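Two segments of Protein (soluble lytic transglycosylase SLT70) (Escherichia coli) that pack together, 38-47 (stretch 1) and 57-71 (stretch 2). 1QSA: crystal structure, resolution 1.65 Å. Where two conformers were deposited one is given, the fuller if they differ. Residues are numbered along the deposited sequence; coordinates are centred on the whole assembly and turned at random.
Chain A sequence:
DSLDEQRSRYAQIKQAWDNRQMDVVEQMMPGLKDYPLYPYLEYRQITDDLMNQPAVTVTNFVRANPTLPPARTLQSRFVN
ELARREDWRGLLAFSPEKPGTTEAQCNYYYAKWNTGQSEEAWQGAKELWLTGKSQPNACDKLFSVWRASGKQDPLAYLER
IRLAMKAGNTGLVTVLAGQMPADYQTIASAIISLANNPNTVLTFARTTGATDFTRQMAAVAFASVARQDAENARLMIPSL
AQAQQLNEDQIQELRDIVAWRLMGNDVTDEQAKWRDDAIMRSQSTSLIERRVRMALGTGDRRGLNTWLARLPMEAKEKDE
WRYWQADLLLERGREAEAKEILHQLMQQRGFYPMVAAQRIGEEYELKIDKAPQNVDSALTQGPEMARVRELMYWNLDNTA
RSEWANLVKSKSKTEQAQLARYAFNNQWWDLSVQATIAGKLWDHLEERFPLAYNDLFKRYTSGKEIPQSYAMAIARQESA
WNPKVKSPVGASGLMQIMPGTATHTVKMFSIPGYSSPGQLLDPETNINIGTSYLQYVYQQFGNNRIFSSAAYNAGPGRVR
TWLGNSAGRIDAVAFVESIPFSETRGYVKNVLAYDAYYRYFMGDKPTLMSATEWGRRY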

# COMPACT_ATOMS: atom_id res chain seq x y z
N TYR A 38 -0.55 -4.81 32.20
CA TYR A 38 0.29 -4.03 33.12
C TYR A 38 1.55 -3.48 32.42
O TYR A 38 1.92 -2.33 32.65
N PRO A 39 2.20 -4.26 31.52
CA PRO A 39 3.40 -3.72 30.85
C PRO A 39 3.11 -2.42 30.08
O PRO A 39 4.00 -1.58 29.94
N TYR A 40 1.89 -2.27 29.57
CA TYR A 40 1.52 -1.03 28.87
C TYR A 40 1.47 0.15 29.85
O TYR A 40 1.80 1.28 29.48
N LEU A 41 1.04 -0.11 31.08
CA LEU A 41 1.00 0.93 32.11
C LEU A 41 2.44 1.32 32.49
O LEU A 41 2.74 2.49 32.70
N GLU A 42 3.32 0.33 32.59
CA GLU A 42 4.71 0.60 32.93
C GLU A 42 5.35 1.43 31.83
O GLU A 42 6.12 2.35 32.10
N TYR A 43 5.02 1.10 30.58
CA TYR A 43 5.56 1.83 29.44
C TYR A 43 5.11 3.29 29.52
O TYR A 43 5.91 4.20 29.30
N ARG A 44 3.84 3.50 29.84
CA ARG A 44 3.30 4.86 29.95
C ARG A 44 4.03 5.62 31.06
O ARG A 44 4.39 6.79 30.89
N GLN A 45 4.26 4.96 32.19
CA GLN A 45 4.95 5.58 33.32
C GLN A 45 6.39 5.97 32.95
O GLN A 45 6.85 7.09 33.22
N ILE A 46 7.10 5.05 32.30
CA ILE A 46 8.49 5.31 31.92
C ILE A 46 8.59 6.47 30.93
O ILE A 46 9.38 7.40 31.11
N THR A 47 7.74 6.43 29.90
CA THR A 47 7.75 7.47 28.87
C THR A 47 7.23 8.83 29.31
O THR A 47 7.53 9.84 28.68
N THR A 57 16.84 1.82 33.96
CA THR A 57 15.40 1.60 34.07
C THR A 57 14.85 1.15 32.72
O THR A 57 14.05 0.21 32.64
N VAL A 58 15.31 1.79 31.65
CA VAL A 58 14.85 1.47 30.31
C VAL A 58 15.33 0.09 29.88
O VAL A 58 14.56 -0.71 29.36
N THR A 59 16.62 -0.17 30.09
CA THR A 59 17.21 -1.47 29.77
C THR A 59 16.46 -2.60 30.49
O THR A 59 16.14 -3.61 29.87
N ASN A 60 16.18 -2.41 31.78
CA ASN A 60 15.47 -3.44 32.55
C ASN A 60 14.08 -3.70 31.98
O ASN A 60 13.67 -4.86 31.84
N PHE A 61 13.38 -2.64 31.59
CA PHE A 61 12.04 -2.79 31.03
C PHE A 61 12.07 -3.51 29.68
O PHE A 61 11.27 -4.41 29.42
N VAL A 62 13.00 -3.12 28.82
CA VAL A 62 13.11 -3.74 27.51
C VAL A 62 13.47 -5.23 27.64
O VAL A 62 12.85 -6.08 26.99
N ARG A 63 14.41 -5.56 28.53
CA ARG A 63 14.81 -6.97 28.68
C ARG A 63 13.70 -7.83 29.30
O ARG A 63 13.56 -9.00 28.97
N ALA A 64 12.88 -7.21 30.16
CA ALA A 64 11.79 -7.92 30.82
C ALA A 64 10.56 -8.12 29.95
O ALA A 64 9.70 -8.93 30.28
N ASN A 65 10.49 -7.41 28.83
CA ASN A 65 9.33 -7.48 27.95
C ASN A 65 9.73 -7.67 26.48
O ASN A 65 9.36 -6.86 25.62
N PRO A 66 10.39 -8.81 26.16
CA PRO A 66 10.85 -9.11 24.80
C PRO A 66 9.82 -9.16 23.68
O PRO A 66 10.16 -8.89 22.52
N THR A 67 8.57 -9.50 24.00
CA THR A 67 7.52 -9.57 22.99
C THR A 67 6.52 -8.41 23.00
O THR A 67 5.55 -8.41 22.24
N LEU A 68 6.76 -7.42 23.86
CA LEU A 68 5.86 -6.27 23.95
C LEU A 68 6.24 -5.28 22.83
O LEU A 68 7.34 -4.72 22.85
N PRO A 69 5.33 -5.02 21.87
CA PRO A 69 5.69 -4.08 20.80
C PRO A 69 6.25 -2.72 21.26
O PRO A 69 7.29 -2.29 20.75
N PRO A 70 5.60 -2.04 22.23
CA PRO A 70 6.20 -0.75 22.63
C PRO A 70 7.56 -0.85 23.34
O PRO A 70 8.30 0.14 23.38
N ALA A 71 7.90 -2.01 23.91
CA ALA A 71 9.21 -2.15 24.54
C ALA A 71 10.25 -2.19 23.41
O ALA A 71 11.36 -1.68 23.54

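Two nearly antiparallel helices, 38-47 and 57-64, lie with their axes 11.4 Å apart at closest approach, and the chain after the second turns back so that L68 and P70 also reach the first. No direct hydrogen bond crosses between the stretches; the contact rests on side-chain shape, with one water as its polar link.

Y38 opens stretch 1 out of reach, and the packing begins at P39, whose CB points toward stretch 2. P39 CB lies 3.7 Å from L68 CD2 and 3.5 Å from N65 OD1.

Y40 starts sideways, but its m rotamer (chi1 -75°) brings the ring end nearer. L68, with chi1 t and chi2 p, lays CD1 over one face of the Y40 ring, 3.9 Å from its centroid, in a CH-pi contact. Y40 CE1 also meets P70 CG at 3.7 Å, while Y40 OH finds its hydrogen-bond partner elsewhere in the structure. L41 points away and takes no part.

E42 serves two purposes. E42 CB packs 3.6 Å from F61 CE1, and the m, t chain then carries the carboxylate to water 1, which donates to E42 OE1 at 3.0 Å and accepts from N65 ND2 at 2.9 Å. The same N65 ND2 donates to F61 O at 2.9 Å, almost straight at 172°, so the amide both binds the backbone carbonyl of F61 and reaches the water that bridges to E42.

Y43, chi1 t, sets its ring against P70: P70 CB stands over one face, 3.7 Å from the Y43 ring centroid and only 10° off the normal, a well-centred CH-pi contact. F61 comes to the edge of the same ring, and Y43 CB is 3.9 Å from F61 CZ.

R44 and Q45 do not reach across. I46, m then t, points in and is buried; I46 CD1 presses to 3.5 Å from F61 CG. Looser contacts join I46 CG2 to V58 CG2 at 4.4 Å and I46 CG1 to T57 CG2 at 4.4 Å. T47 stays out of the contact, T47 OG1 donating to Y43 O at 2.8 Å.

F61, chi1 t, is the knob of this contact, seated in the hole made by P39, E42, Y43 and I46, with P39 O 3.5 Å from F61 CZ at the ring edge. The rule is economical: one aromatic knob between the helices, and leucine and proline laid on tyrosine faces beyond it.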

# COMPACT_ATOMS: atom_id res chain seq x y z
CB TYR A 38 0.66 -4.87 34.35
CG TYR A 38 1.46 -4.09 35.36
CD1 TYR A 38 0.87 -3.13 36.18
CD2 TYR A 38 2.83 -4.30 35.47
CE1 TYR A 38 1.63 -2.37 37.08
CE2 TYR A 38 3.61 -3.56 36.36
CZ TYR A 38 3.00 -2.60 37.16
OH TYR A 38 3.80 -1.87 38.01
CB PRO A 39 3.81 -4.86 29.91
CG PRO A 39 3.40 -6.08 30.67
CD PRO A 39 2.03 -5.69 31.20
CB TYR A 40 0.20 -1.18 28.11
CG TYR A 40 0.33 -1.98 26.84
CD1 TYR A 40 0.65 -1.36 25.63
CD2 TYR A 40 0.12 -3.37 26.84
CE1 TYR A 40 0.76 -2.09 24.45
CE2 TYR A 40 0.23 -4.11 25.65
CZ TYR A 40 0.55 -3.46 24.46
OH TYR A 40 0.69 -4.17 23.29
CB LEU A 41 0.26 0.41 33.36
CG LEU A 41 -1.24 0.14 33.20
CD1 LEU A 41 -1.77 -0.44 34.51
CD2 LEU A 41 -1.98 1.43 32.83
CB GLU A 42 5.49 -0.71 33.07
CG GLU A 42 5.11 -1.56 34.24
CD GLU A 42 5.96 -2.80 34.33
OE1 GLU A 42 5.82 -3.69 33.46
OE2 GLU A 42 6.77 -2.90 35.27
CB TYR A 43 5.08 1.19 28.12
CG TYR A 43 5.44 2.00 26.89
CD1 TYR A 43 6.70 1.90 26.30
CD2 TYR A 43 4.52 2.90 26.34
CE1 TYR A 43 7.04 2.68 25.19
CE2 TYR A 43 4.86 3.68 25.23
CZ TYR A 43 6.12 3.56 24.66
OH TYR A 43 6.43 4.36 23.57
CB ARG A 44 1.78 4.82 30.21
CG ARG A 44 1.13 6.19 30.10
CD ARG A 44 -0.40 6.10 30.26
NE ARG A 44 -1.02 7.43 30.30
CZ ARG A 44 -2.32 7.68 30.20
NH1 ARG A 44 -3.21 6.71 30.07
NH2 ARG A 44 -2.75 8.93 30.26
CB GLN A 45 4.97 4.60 34.48
CG GLN A 45 5.57 5.13 35.77
CD GLN A 45 5.38 4.13 36.89
OE1 GLN A 45 6.07 3.11 36.95
NE2 GLN A 45 4.39 4.38 37.74
CB ILE A 46 9.14 4.04 31.33
CG1 ILE A 46 9.28 2.99 32.43
CG2 ILE A 46 10.50 4.35 30.72
CD1 ILE A 46 9.74 1.63 31.90
CB THR A 47 7.05 7.03 27.57
OG1 THR A 47 5.71 6.58 27.83
CG2 THR A 47 7.84 5.92 26.91
CB THR A 57 14.69 2.88 34.53
OG1 THR A 57 15.12 3.20 35.86
CG2 THR A 57 13.17 2.71 34.51
CB VAL A 58 15.29 2.56 29.29
CG1 VAL A 58 14.77 2.22 27.89
CG2 VAL A 58 14.74 3.92 29.74
CB THR A 59 18.70 -1.49 30.19
OG1 THR A 59 19.42 -0.55 29.39
CG2 THR A 59 19.32 -2.88 30.01
CB ASN A 60 15.38 -3.06 34.03
CG ASN A 60 16.72 -3.17 34.74
OD1 ASN A 60 17.68 -3.75 34.21
ND2 ASN A 60 16.80 -2.60 35.94
CB PHE A 61 11.35 -1.42 30.88
CG PHE A 61 9.97 -1.52 30.30
CD1 PHE A 61 8.91 -2.00 31.07
CD2 PHE A 61 9.72 -1.15 28.97
CE1 PHE A 61 7.63 -2.12 30.53
CE2 PHE A 61 8.44 -1.28 28.43
CZ PHE A 61 7.40 -1.76 29.22
CB VAL A 62 14.15 -2.99 26.65
CG1 VAL A 62 14.40 -3.72 25.33
CG2 VAL A 62 13.68 -1.57 26.41
CB ARG A 63 16.09 -7.10 29.52
CG ARG A 63 17.25 -6.18 29.12
CD ARG A 63 17.36 -5.92 27.61
NE ARG A 63 17.43 -4.48 27.34
CZ ARG A 63 17.71 -3.92 26.16
NH1 ARG A 63 17.97 -4.68 25.09
NH2 ARG A 63 17.73 -2.59 26.05
CB ALA A 64 11.39 -7.19 32.09
CB ASN A 65 8.52 -6.18 28.14
CG ASN A 65 7.97 -6.04 29.55
OD1 ASN A 65 6.89 -6.55 29.86
ND2 ASN A 65 8.72 -5.36 30.42
CB PRO A 66 11.57 -10.46 24.97
CG PRO A 66 10.84 -11.10 26.10
CD PRO A 66 10.62 -9.96 27.06
CB THR A 67 6.75 -10.91 23.06
OG1 THR A 67 6.07 -11.01 24.31
CG2 THR A 67 7.72 -12.10 22.89
CB LEU A 68 6.02 -5.61 25.32
CG LEU A 68 5.12 -4.40 25.58
CD1 LEU A 68 3.67 -4.86 25.69
CD2 LEU A 68 5.56 -3.72 26.87
CB PRO A 69 4.41 -3.99 19.96
CG PRO A 69 3.81 -5.36 20.13
CD PRO A 69 4.00 -5.62 21.61
CB PRO A 70 5.12 -0.11 23.50
CG PRO A 70 4.29 -1.26 23.97
CD PRO A 70 4.23 -2.16 22.76
CB ALA A 71 9.29 -3.41 25.39
O HOH W 1 8.52 -5.01 33.31